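Local coordinates for protein single-stranded-DNA-specific exonuclease RecJ (PDB 2ZXR) that degrades single-stranded DNA exonucleolytically in the 5' to 3' direction, using divalent metal ions such as magnesium or manganese, at residues V216-D221 against R230-E235; L171-A176 against A188-L193; R249-A254 against F266-R271; G88-V93 against A211-V216. All coordinates share one frame; numbering follows the deposited sequence.

In the fold
Contacts 1, 2 and 4 cluster about the metal site of the DHH domain, their centres 10 to 14 Å apart. Contacts 4 and 1 share helix 211-220, which packs on helix 83-98 in contact 4 and on helix 227-239 in contact 1. Contact 2 joins strand 172-173, a short, weakly bonded edge strand of the parallel sheet, to helix 187-201, which precedes helix 211-220, and is nested in the long loop that contact 4 closes. Contact 3 comes last along the chain, about 25 Å from contact 2 between centres, and meets contact 1 through Ala220 and Ala269. Contacts 1, 2 and 4 pack elements around the metal site, and contact 3 joins helices that follow it.

Contact 1 (V216-D221 against R230-E235); sequences VGTIAD and RALVKE. With MG (magnesium ion), chain B.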
loop_
_atom_site.group_PDB
_atom_site.type_symbol
_atom_site.label_atom_id
_atom_site.label_comp_id
_atom_site.label_asym_id
_atom_site.label_seq_id
_atom_site.Cartn_x
_atom_site.Cartn_y
_atom_site.Cartn_z
ATOM N N VAL A 216 -16.715 1.495 -4.968
ATOM C CA VAL A 216 -16.219 2.869 -5.085
ATOM C C VAL A 216 -16.120 3.503 -3.685
ATOM O O VAL A 216 -15.122 4.170 -3.354
ATOM C CB VAL A 216 -17.138 3.740 -6.030
ATOM C CG1 VAL A 216 -16.746 5.232 -5.936
ATOM C CG2 VAL A 216 -16.981 3.260 -7.517
ATOM N N GLY A 217 -17.138 3.302 -2.846
ATOM C CA GLY A 217 -17.058 3.877 -1.503
ATOM C C GLY A 217 -15.934 3.251 -0.673
ATOM O O GLY A 217 -15.243 3.927 0.091
ATOM N N THR A 218 -15.765 1.939 -0.810
ATOM C CA THR A 218 -14.736 1.171 -0.088
ATOM C C THR A 218 -13.325 1.677 -0.434
ATOM O O THR A 218 -12.494 1.921 0.442
ATOM C CB THR A 218 -14.878 -0.324 -0.464
ATOM O OG1 THR A 218 -16.185 -0.766 -0.067
ATOM C CG2 THR A 218 -13.797 -1.193 0.214
ATOM N N ILE A 219 -13.068 1.835 -1.723
ATOM C CA ILE A 219 -11.779 2.331 -2.183
ATOM C C ILE A 219 -11.576 3.787 -1.709
ATOM O O ILE A 219 -10.534 4.141 -1.160
ATOM C CB ILE A 219 -11.691 2.222 -3.733
ATOM C CG1 ILE A 219 -11.639 0.732 -4.139
ATOM C CG2 ILE A 219 -10.480 2.976 -4.235
ATOM C CD1 ILE A 219 -11.769 0.470 -5.681
ATOM N N ALA A 220 -12.601 4.614 -1.878
ATOM C CA ALA A 220 -12.533 6.020 -1.466
ATOM C C ALA A 220 -12.268 6.177 0.035
ATOM O O ALA A 220 -11.604 7.122 0.457
ATOM C CB ALA A 220 -13.848 6.741 -1.843
ATOM N N ASP A 221 -12.808 5.275 0.842
ATOM C CA ASP A 221 -12.632 5.323 2.288
ATOM C C ASP A 221 -11.213 4.946 2.707
ATOM O O ASP A 221 -10.837 5.159 3.862
ATOM C CB ASP A 221 -13.609 4.354 2.972
ATOM C CG ASP A 221 -13.427 4.297 4.502
ATOM O OD1 ASP A 221 -12.954 3.268 5.036
ATOM O OD2 ASP A 221 -13.748 5.284 5.175
ATOM N N ARG A 230 -11.828 -7.189 -0.189
ATOM C CA ARG A 230 -11.219 -7.597 -1.473
ATOM C C ARG A 230 -12.266 -8.208 -2.392
ATOM O O ARG A 230 -12.290 -7.940 -3.589
ATOM C CB ARG A 230 -10.100 -8.648 -1.295
ATOM C CG ARG A 230 -9.792 -9.442 -2.638
ATOM C CD ARG A 230 -8.677 -10.568 -2.553
ATOM N NE ARG A 230 -7.447 -9.863 -2.822
ATOM C CZ ARG A 230 -6.659 -9.986 -3.877
ATOM N NH1 ARG A 230 -6.868 -10.854 -4.867
ATOM N NH2 ARG A 230 -5.702 -9.094 -3.992
ATOM N N ALA A 231 -13.122 -9.058 -1.839
ATOM C CA ALA A 231 -14.136 -9.711 -2.646
ATOM C C ALA A 231 -15.144 -8.701 -3.189
ATOM O O ALA A 231 -15.578 -8.805 -4.339
ATOM C CB ALA A 231 -14.863 -10.768 -1.815
ATOM N N LEU A 232 -15.507 -7.723 -2.358
ATOM C CA LEU A 232 -16.485 -6.722 -2.759
ATOM C C LEU A 232 -15.940 -5.882 -3.895
ATOM O O LEU A 232 -16.634 -5.656 -4.911
ATOM C CB LEU A 232 -16.865 -5.823 -1.575
ATOM C CG LEU A 232 -17.834 -4.683 -1.962
ATOM C CD1 LEU A 232 -19.242 -5.257 -2.226
ATOM C CD2 LEU A 232 -17.889 -3.677 -0.875
ATOM N N VAL A 233 -14.696 -5.438 -3.742
ATOM C CA VAL A 233 -14.063 -4.616 -4.765
ATOM C C VAL A 233 -13.891 -5.395 -6.089
ATOM O O VAL A 233 -14.161 -4.867 -7.154
ATOM C CB VAL A 233 -12.713 -4.037 -4.219
ATOM C CG1 VAL A 233 -11.863 -3.448 -5.345
ATOM C CG2 VAL A 233 -13.048 -2.932 -3.163
ATOM N N LYS A 234 -13.481 -6.653 -6.025
ATOM C CA LYS A 234 -13.331 -7.409 -7.264
ATOM C C LYS A 234 -14.686 -7.446 -7.993
ATOM O O LYS A 234 -14.760 -7.181 -9.187
ATOM C CB LYS A 234 -12.833 -8.829 -6.978
ATOM C CG LYS A 234 -11.369 -8.888 -6.462
ATOM C CD LYS A 234 -11.012 -10.312 -5.918
ATOM C CE LYS A 234 -10.420 -11.213 -6.987
ATOM N NZ LYS A 234 -8.904 -11.082 -6.993
ATOM N N GLU A 235 -15.748 -7.760 -7.268
ATOM C CA GLU A 235 -17.081 -7.806 -7.862
ATOM C C GLU A 235 -17.493 -6.440 -8.445
ATOM O O GLU A 235 -17.905 -6.351 -9.595
ATOM C CB GLU A 235 -18.100 -8.245 -6.804
ATOM C CG GLU A 235 -19.544 -8.435 -7.303
ATOM C CD GLU A 235 -19.681 -9.569 -8.316
ATOM O OE1 GLU A 235 -18.956 -10.573 -8.200
ATOM O OE2 GLU A 235 -20.528 -9.477 -9.215
HETATM MG MG MG B . -15.974 5.991 5.595
HETATM O O HOH W 1 -15.116 7.671 4.203
#
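The hydroxyl OG1 of Thr218 lies between two helices: it is hydrogen-bonded to the carbonyl oxygen of Ala214, one turn back in its own helix, while methyl CD2 of Leu232 comes up to OG1 at 3.5 Å from the facing helix 227-239. With OG1 beside the backbone N (chi1 -61°), the hydroxyl can reach back to that carbonyl, and the other branch, CG2, is turned to Val233. There CG2 of Thr218 and CG2 of Val233 touch at 3.9 Å. Val233 contributes the largest single share of the buried surface. Its CG2 also lies 4.0 Å from CG1 of Ile219, and its other branch, CG1, packs at 3.9 Å on the terminal CD1 of Ile219, the two side chains crossing at about a right angle. No hydrogen bond spans the helices, which cross at 125° with axes 9.7 Å apart, and all four touching residues are buried.

In this DHH-family nuclease the carboxyl end of helix 211-220 leads straight into the metal site. Asp221 directs its side chain elsewhere, with OD2 2.4 Å from the magnesium ion; Asp84, Asp136, His160 and His161 are also ligands, and a water sits 2.3 Å from the metal. Ile219, two residues before Asp221, is also covered by Ala261, Val264 and Ala265 of helix 261-277.

Contact 2 (L171-A176 against A188-L193); sequences LVVHPA and AGVAFL
Val173 and Val190 meet methyl to methyl, CG1 of Val173 lying 3.8 Å from CG1 of Val190, and this is the tight part of the contact. In both valines CG1 is anti to the backbone N (chi1 180° in Val173 and 175° in Val190), and the two side chains, each leaving its backbone toward the other segment, bring their CG1 methyls together. The same methyl of Val190 also rests 3.8 Å from the carbonyl oxygen of Val173, so it touches both the side chain and the carbonyl of that residue. Packing is looser at the second branch of Val190, where CG2 touches ring carbon CD of Pro175 at 4.3 Å. Val173, Pro175 and Val190 are all buried; the side chains that meet are apolar, and no hydrogen bond crosses between the segments.

On the other side of the strand His174 leaves the backbone away from the helix and is partly exposed. Its ring is held locally: the backbone N of Ala176 donates to ND1 of His174 at 2.9 Å, nearly in the ring plane, with an N-H...N angle of 142°. Ala176 itself is exposed to solvent.

Leu55 and Ala61 extend the apolar surroundings of Val173, whose backbone also bonds to Val157 of the neighbouring strand. Here helix 187-201 covers a short, weakly bonded edge strand of the five-stranded parallel sheet, an alpha/beta packing found in the DHH domain, close to metal ligand His160.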
loop_
_atom_site.group_PDB
_atom_site.type_symbol
_atom_site.label_atom_id
_atom_site.label_comp_id
_atom_site.label_asym_id
_atom_site.label_seq_id
_atom_site.Cartn_x
_atom_site.Cartn_y
_atom_site.Cartn_z
ATOM N N LEU A 171 -29.878 2.205 17.239
ATOM C CA LEU A 171 -29.477 0.957 16.527
ATOM C C LEU A 171 -28.367 1.262 15.536
ATOM O O LEU A 171 -28.592 1.861 14.483
ATOM C CB LEU A 171 -30.680 0.351 15.804
ATOM C CG LEU A 171 -30.507 -0.981 15.062
ATOM C CD1 LEU A 171 -29.643 -1.960 15.857
ATOM C CD2 LEU A 171 -31.885 -1.565 14.808
ATOM N N VAL A 172 -27.158 0.839 15.879
ATOM C CA VAL A 172 -25.998 1.083 15.038
ATOM C C VAL A 172 -25.387 -0.220 14.556
ATOM O O VAL A 172 -25.083 -1.113 15.351
ATOM C CB VAL A 172 -24.919 1.858 15.816
ATOM C CG1 VAL A 172 -24.565 1.079 17.085
ATOM C CG2 VAL A 172 -23.686 2.068 14.943
ATOM N N VAL A 173 -25.204 -0.317 13.247
ATOM C CA VAL A 173 -24.616 -1.500 12.651
ATOM C C VAL A 173 -23.172 -1.142 12.347
ATOM O O VAL A 173 -22.905 -0.276 11.514
ATOM C CB VAL A 173 -25.362 -1.876 11.370
ATOM C CG1 VAL A 173 -24.734 -3.117 10.737
ATOM C CG2 VAL A 173 -26.853 -2.089 11.699
ATOM N N HIS A 174 -22.248 -1.801 13.041
ATOM C CA HIS A 174 -20.820 -1.530 12.880
ATOM C C HIS A 174 -19.948 -2.743 13.216
ATOM O O HIS A 174 -20.082 -3.345 14.282
ATOM C CB HIS A 174 -20.422 -0.373 13.781
ATOM C CG HIS A 174 -19.067 0.186 13.483
ATOM N ND1 HIS A 174 -17.926 -0.585 13.487
ATOM C CD2 HIS A 174 -18.673 1.444 13.180
ATOM C CE1 HIS A 174 -16.884 0.177 13.199
ATOM N NE2 HIS A 174 -17.311 1.413 13.009
ATOM N N PRO A 175 -19.022 -3.093 12.314
ATOM C CA PRO A 175 -18.106 -4.232 12.482
ATOM C C PRO A 175 -17.472 -4.292 13.879
ATOM O O PRO A 175 -17.490 -5.329 14.537
ATOM C CB PRO A 175 -17.051 -3.991 11.400
ATOM C CG PRO A 175 -17.802 -3.260 10.351
ATOM C CD PRO A 175 -18.645 -2.288 11.140
ATOM N N ALA A 176 -16.909 -3.172 14.317
ATOM C CA ALA A 176 -16.260 -3.092 15.620
ATOM C C ALA A 176 -17.129 -3.639 16.757
ATOM O O ALA A 176 -16.598 -4.142 17.742
ATOM C CB ALA A 176 -15.858 -1.654 15.921
ATOM N N ALA A 188 -20.228 2.524 2.945
ATOM C CA ALA A 188 -20.947 2.023 1.786
ATOM C C ALA A 188 -21.003 0.493 1.831
ATOM O O ALA A 188 -21.958 -0.117 1.339
ATOM C CB ALA A 188 -20.272 2.504 0.489
ATOM N N GLY A 189 -19.974 -0.121 2.415
ATOM C CA GLY A 189 -19.952 -1.571 2.526
ATOM C C GLY A 189 -21.069 -2.065 3.436
ATOM O O GLY A 189 -21.741 -3.073 3.143
ATOM N N VAL A 190 -21.260 -1.350 4.551
ATOM C CA VAL A 190 -22.300 -1.684 5.519
ATOM C C VAL A 190 -23.697 -1.361 4.929
ATOM O O VAL A 190 -24.631 -2.135 5.122
ATOM C CB VAL A 190 -22.054 -0.945 6.874
ATOM C CG1 VAL A 190 -23.231 -1.204 7.841
ATOM C CG2 VAL A 190 -20.740 -1.456 7.521
ATOM N N ALA A 191 -23.834 -0.250 4.202
ATOM C CA ALA A 191 -25.116 0.061 3.546
ATOM C C ALA A 191 -25.473 -1.116 2.600
ATOM O O ALA A 191 -26.628 -1.546 2.495
ATOM C CB ALA A 191 -24.995 1.326 2.728
ATOM N N PHE A 192 -24.459 -1.613 1.901
ATOM C CA PHE A 192 -24.624 -2.730 0.974
ATOM C C PHE A 192 -25.032 -3.993 1.760
ATOM O O PHE A 192 -25.936 -4.702 1.370
ATOM C CB PHE A 192 -23.287 -2.948 0.247
ATOM C CG PHE A 192 -23.271 -4.111 -0.679
ATOM C CD1 PHE A 192 -23.825 -4.016 -1.937
ATOM C CD2 PHE A 192 -22.662 -5.309 -0.304
ATOM C CE1 PHE A 192 -23.775 -5.088 -2.820
ATOM C CE2 PHE A 192 -22.613 -6.389 -1.187
ATOM C CZ PHE A 192 -23.168 -6.269 -2.439
ATOM N N LEU A 193 -24.362 -4.267 2.872
ATOM C CA LEU A 193 -24.686 -5.444 3.676
ATOM C C LEU A 193 -26.122 -5.366 4.180
ATOM O O LEU A 193 -26.840 -6.370 4.170
ATOM C CB LEU A 193 -23.714 -5.572 4.850
ATOM C CG LEU A 193 -22.311 -5.993 4.395
ATOM C CD1 LEU A 193 -21.286 -5.767 5.505
ATOM C CD2 LEU A 193 -22.359 -7.457 3.949
#

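Contact 3 (R249-A254 against F266-R271); sequences RLLAEA and FRIAPR
The outer carbons of Ile268 reach helix 246-254 with both branches in use, one for each of two successive residues. CG1 stands anti to the carbonyl carbon (chi1 -62°), which carries the terminal CD1 over to Ala252, where it lies 3.9 Å from both CA and CB. The shorter branch, CG2, faces Leu251 instead: it is 3.9 Å from CD2 of Leu251, the two side chains slanting across one another. The second methyl of Leu251, CD1, meets CB of Arg271 at 4.2 Å, so Leu251 is set between Ile268 and the aliphatic root of Arg271.

The contact joins the consecutive helices 246-254 and 261-277, crossing at 128°; the latter has a wider pi-type turn at 266-268 and a kink where the N of Pro270 has no bond to the turn before. NH1 of Arg271 makes a long, bent hydrogen bond to the carbonyl oxygen of Arg267, probably a loose tether. NE of Arg249 forms a nearly straight hydrogen bond, part of a salt bridge, that meets OE2 of Glu253 from above the carboxylate plane at 3.0 Å. Both polar links stay within their own segments; no hydrogen bond crosses between them, so the contact rests on apolar packing.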
loop_
_atom_site.group_PDB
_atom_site.type_symbol
_atom_site.label_atom_id
_atom_site.label_comp_id
_atom_site.label_asym_id
_atom_site.label_seq_id
_atom_site.Cartn_x
_atom_site.Cartn_y
_atom_site.Cartn_z
ATOM N N ARG A 249 -21.303 4.691 -14.634
ATOM C CA ARG A 249 -20.663 4.209 -15.847
ATOM C C ARG A 249 -20.056 5.396 -16.627
ATOM O O ARG A 249 -18.915 5.354 -17.052
ATOM C CB ARG A 249 -21.682 3.459 -16.719
ATOM C CG ARG A 249 -21.141 3.111 -18.075
ATOM C CD ARG A 249 -22.127 2.310 -18.893
ATOM N NE ARG A 249 -21.708 2.289 -20.292
ATOM C CZ ARG A 249 -22.357 1.657 -21.262
ATOM N NH1 ARG A 249 -23.471 0.978 -20.988
ATOM N NH2 ARG A 249 -21.890 1.713 -22.506
ATOM N N LEU A 250 -20.822 6.465 -16.784
ATOM C CA LEU A 250 -20.357 7.650 -17.503
ATOM C C LEU A 250 -19.188 8.346 -16.773
ATOM O O LEU A 250 -18.257 8.832 -17.409
ATOM C CB LEU A 250 -21.543 8.618 -17.701
ATOM C CG LEU A 250 -22.023 9.053 -19.109
ATOM C CD1 LEU A 250 -22.018 7.892 -20.112
ATOM C CD2 LEU A 250 -23.445 9.676 -18.988
ATOM N N LEU A 251 -19.221 8.413 -15.446
ATOM C CA LEU A 251 -18.099 9.060 -14.767
ATOM C C LEU A 251 -16.852 8.204 -15.028
ATOM O O LEU A 251 -15.782 8.733 -15.348
ATOM C CB LEU A 251 -18.354 9.173 -13.266
ATOM C CG LEU A 251 -17.239 9.766 -12.398
ATOM C CD1 LEU A 251 -16.765 11.132 -12.953
ATOM C CD2 LEU A 251 -17.797 9.936 -10.974
ATOM N N ALA A 252 -17.004 6.882 -14.916
ATOM C CA ALA A 252 -15.889 5.959 -15.146
ATOM C C ALA A 252 -15.312 6.111 -16.566
ATOM O O ALA A 252 -14.099 6.213 -16.739
ATOM C CB ALA A 252 -16.340 4.536 -14.912
ATOM N N GLU A 253 -16.167 6.119 -17.581
ATOM C CA GLU A 253 -15.659 6.266 -18.953
ATOM C C GLU A 253 -14.970 7.617 -19.151
ATOM O O GLU A 253 -13.928 7.687 -19.799
ATOM C CB GLU A 253 -16.786 6.126 -19.961
ATOM C CG GLU A 253 -17.497 4.800 -19.850
ATOM C CD GLU A 253 -18.664 4.664 -20.813
ATOM O OE1 GLU A 253 -19.120 5.701 -21.350
ATOM O OE2 GLU A 253 -19.123 3.516 -21.018
ATOM N N ALA A 254 -15.536 8.669 -18.569
ATOM C CA ALA A 254 -14.967 10.018 -18.687
ATOM C C ALA A 254 -13.511 10.028 -18.266
ATOM O O ALA A 254 -12.696 10.735 -18.862
ATOM C CB ALA A 254 -15.756 11.039 -17.817
ATOM N N PHE A 266 -7.798 7.476 -7.660
ATOM C CA PHE A 266 -7.261 8.732 -8.138
ATOM C C PHE A 266 -8.075 9.491 -9.165
ATOM O O PHE A 266 -7.793 10.667 -9.413
ATOM C CB PHE A 266 -5.837 8.501 -8.674
ATOM C CG PHE A 266 -4.836 8.208 -7.587
ATOM C CD1 PHE A 266 -4.099 9.231 -7.011
ATOM C CD2 PHE A 266 -4.676 6.911 -7.102
ATOM C CE1 PHE A 266 -3.216 8.961 -5.964
ATOM C CE2 PHE A 266 -3.806 6.631 -6.067
ATOM C CZ PHE A 266 -3.073 7.652 -5.494
ATOM N N ARG A 267 -9.062 8.858 -9.780
ATOM C CA ARG A 267 -9.835 9.589 -10.786
ATOM C C ARG A 267 -11.321 9.701 -10.515
ATOM O O ARG A 267 -11.918 10.772 -10.674
ATOM C CB ARG A 267 -9.593 8.965 -12.168
ATOM C CG ARG A 267 -8.125 9.056 -12.567
ATOM C CD ARG A 267 -7.789 8.390 -13.900
ATOM N NE ARG A 267 -6.485 8.891 -14.330
ATOM C CZ ARG A 267 -5.594 8.200 -15.026
ATOM N NH1 ARG A 267 -5.850 6.939 -15.391
ATOM N NH2 ARG A 267 -4.446 8.776 -15.362
ATOM N N ILE A 268 -11.923 8.615 -10.078
ATOM C CA ILE A 268 -13.342 8.644 -9.820
ATOM C C ILE A 268 -13.717 9.271 -8.476
ATOM O O ILE A 268 -14.463 10.249 -8.428
ATOM C CB ILE A 268 -13.936 7.230 -9.944
ATOM C CG1 ILE A 268 -13.726 6.729 -11.384
ATOM C CG2 ILE A 268 -15.418 7.237 -9.580
ATOM C CD1 ILE A 268 -14.315 5.331 -11.681
ATOM N N ALA A 269 -13.197 8.726 -7.391
ATOM C CA ALA A 269 -13.534 9.241 -6.082
ATOM C C ALA A 269 -13.201 10.720 -5.895
ATOM O O ALA A 269 -13.969 11.445 -5.279
ATOM C CB ALA A 269 -12.863 8.405 -5.000
ATOM N N PRO A 270 -12.034 11.178 -6.383
ATOM C CA PRO A 270 -11.725 12.603 -6.203
ATOM C C PRO A 270 -12.766 13.524 -6.833
ATOM O O PRO A 270 -13.029 14.607 -6.296
ATOM C CB PRO A 270 -10.347 12.751 -6.847
ATOM C CG PRO A 270 -9.726 11.410 -6.544
ATOM C CD PRO A 270 -10.857 10.449 -6.886
ATOM N N ARG A 271 -13.351 13.126 -7.963
ATOM C CA ARG A 271 -14.370 13.978 -8.607
ATOM C C ARG A 271 -15.610 14.083 -7.709
ATOM O O ARG A 271 -16.202 15.153 -7.543
ATOM C CB ARG A 271 -14.818 13.408 -9.942
ATOM C CG ARG A 271 -14.213 14.049 -11.150
ATOM C CD ARG A 271 -12.859 13.491 -11.447
ATOM N NE ARG A 271 -12.380 13.924 -12.756
ATOM C CZ ARG A 271 -11.174 13.633 -13.226
ATOM N NH1 ARG A 271 -10.348 12.906 -12.503
ATOM N NH2 ARG A 271 -10.779 14.107 -14.390
#

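Contact 4 (G88-V93 against A211-V216); sequences GTAILV and ADLAAV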
loop_
_atom_site.group_PDB
_atom_site.type_symbol
_atom_site.label_atom_id
_atom_site.label_comp_id
_atom_site.label_asym_id
_atom_site.label_seq_id
_atom_site.Cartn_x
_atom_site.Cartn_y
_atom_site.Cartn_z
ATOM N N GLY A 88 -22.928 5.063 -0.387
ATOM C CA GLY A 88 -23.721 4.318 0.563
ATOM C C GLY A 88 -25.175 4.809 0.553
ATOM O O GLY A 88 -26.104 4.003 0.596
ATOM N N THR A 89 -25.421 6.116 0.515
ATOM C CA THR A 89 -26.830 6.511 0.486
ATOM C C THR A 89 -27.457 6.184 -0.887
ATOM O O THR A 89 -28.628 5.807 -0.959
ATOM C CB THR A 89 -27.104 8.009 0.952
ATOM O OG1 THR A 89 -27.297 8.864 -0.166
ATOM C CG2 THR A 89 -26.021 8.536 1.821
ATOM N N ALA A 90 -26.679 6.251 -1.969
ATOM C CA ALA A 90 -27.241 5.903 -3.264
ATOM C C ALA A 90 -27.689 4.443 -3.220
ATOM O O ALA A 90 -28.720 4.098 -3.775
ATOM C CB ALA A 90 -26.233 6.127 -4.390
ATOM N N ILE A 91 -26.929 3.594 -2.535
ATOM C CA ILE A 91 -27.287 2.196 -2.444
ATOM C C ILE A 91 -28.610 2.042 -1.703
ATOM O O ILE A 91 -29.518 1.379 -2.180
ATOM C CB ILE A 91 -26.187 1.364 -1.694
ATOM C CG1 ILE A 91 -24.984 1.138 -2.608
ATOM C CG2 ILE A 91 -26.735 -0.009 -1.252
ATOM C CD1 ILE A 91 -23.745 0.676 -1.815
ATOM N N LEU A 92 -28.714 2.646 -0.525
ATOM C CA LEU A 92 -29.937 2.517 0.236
ATOM C C LEU A 92 -31.122 3.175 -0.436
ATOM O O LEU A 92 -32.209 2.597 -0.430
ATOM C CB LEU A 92 -29.731 3.060 1.653
ATOM C CG LEU A 92 -28.767 2.125 2.403
ATOM C CD1 LEU A 92 -28.228 2.806 3.619
ATOM C CD2 LEU A 92 -29.480 0.844 2.784
ATOM N N VAL A 93 -30.934 4.357 -1.024
ATOM C CA VAL A 93 -32.065 5.006 -1.679
ATOM C C VAL A 93 -32.531 4.223 -2.913
ATOM O O VAL A 93 -33.717 3.909 -3.032
ATOM C CB VAL A 93 -31.737 6.476 -2.063
ATOM C CG1 VAL A 93 -32.832 7.046 -2.996
ATOM C CG2 VAL A 93 -31.624 7.333 -0.764
ATOM N N ALA A 211 -22.872 -3.596 -6.070
ATOM C CA ALA A 211 -21.501 -3.760 -5.618
ATOM C C ALA A 211 -20.524 -2.750 -6.243
ATOM O O ALA A 211 -19.482 -2.491 -5.656
ATOM C CB ALA A 211 -21.037 -5.182 -5.867
ATOM N N ASP A 212 -20.833 -2.201 -7.425
ATOM C CA ASP A 212 -19.936 -1.203 -8.032
ATOM C C ASP A 212 -19.970 0.060 -7.168
ATOM O O ASP A 212 -18.907 0.621 -6.838
ATOM C CB ASP A 212 -20.292 -0.886 -9.501
ATOM C CG ASP A 212 -21.788 -0.686 -9.746
ATOM O OD1 ASP A 212 -22.173 -0.569 -10.952
ATOM O OD2 ASP A 212 -22.572 -0.641 -8.760
ATOM N N LEU A 213 -21.168 0.494 -6.774
ATOM C CA LEU A 213 -21.281 1.661 -5.892
ATOM C C LEU A 213 -20.544 1.388 -4.580
ATOM O O LEU A 213 -19.827 2.239 -4.078
ATOM C CB LEU A 213 -22.752 1.954 -5.524
ATOM C CG LEU A 213 -23.675 2.435 -6.640
ATOM C CD1 LEU A 213 -25.138 2.453 -6.166
ATOM C CD2 LEU A 213 -23.210 3.838 -7.068
ATOM N N ALA A 214 -20.756 0.197 -4.023
ATOM C CA ALA A 214 -20.143 -0.180 -2.748
ATOM C C ALA A 214 -18.609 -0.227 -2.824
ATOM O O ALA A 214 -17.923 0.169 -1.876
ATOM C CB ALA A 214 -20.703 -1.562 -2.274
ATOM N N ALA A 215 -18.089 -0.737 -3.941
ATOM C CA ALA A 215 -16.636 -0.814 -4.174
ATOM C C ALA A 215 -16.029 0.593 -4.265
ATOM O O ALA A 215 -14.950 0.853 -3.719
ATOM C CB ALA A 215 -16.334 -1.596 -5.484
ATOM N N VAL A 216 -16.715 1.495 -4.968
ATOM C CA VAL A 216 -16.219 2.869 -5.085
ATOM C C VAL A 216 -16.120 3.503 -3.685
ATOM O O VAL A 216 -15.122 4.170 -3.354
ATOM C CB VAL A 216 -17.138 3.740 -6.030
ATOM C CG1 VAL A 216 -16.746 5.232 -5.936
ATOM C CG2 VAL A 216 -16.981 3.260 -7.517
#
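Leu213 and Ala214 carry the contact for helix 211-220, both packing on Ile91. Ala211, at the start of the helix, turns its methyl away from helix 83-98 to Leu232 and Glu235 of helix 227-239. Asp212 follows with a buried carboxylate: OD2 accepts the backbone N-H of Leu213 at 2.7 Å, with a bent N-H...O angle of 133°. OD1 of Asp212 is hydrogen-bonded to Ser243, and OD2 also has a weak bond from NE1 of Trp245.

Leu213 then meets helix 83-98 directly. Its CB lies 3.8 Å from CG1 of Ile91, and its methyl CD1 is equally near that CG1; the two side chains slide past each other in opposite directions. CD1 of Leu213 also reaches CB of Ala90, at 4.2 Å.

The helices are nearly antiparallel, at 159°, with axes 9.2 Å apart, and belong to the DHH domain, whose metal ligands largely follow the C-terminal ends of the parallel strands. Asp84, in the first turn of helix 83-98, is a ligand of the bound magnesium ion.

At Ala214 the small side chain lets the end of Ile91 come close to the backbone. With CG1 of Ile91 anti to the carbonyl carbon (chi1 -76°), its CD1 lies 3.7 Å from the amide N of Ala214 and 3.8 Å from CB of Ala214. The same alanine touches Phe192 of helix 187-201. Beyond it, Ala215 and Val216 face other neighbours, and Val216 packs on Thr87 nearer the beginning of helix 83-98.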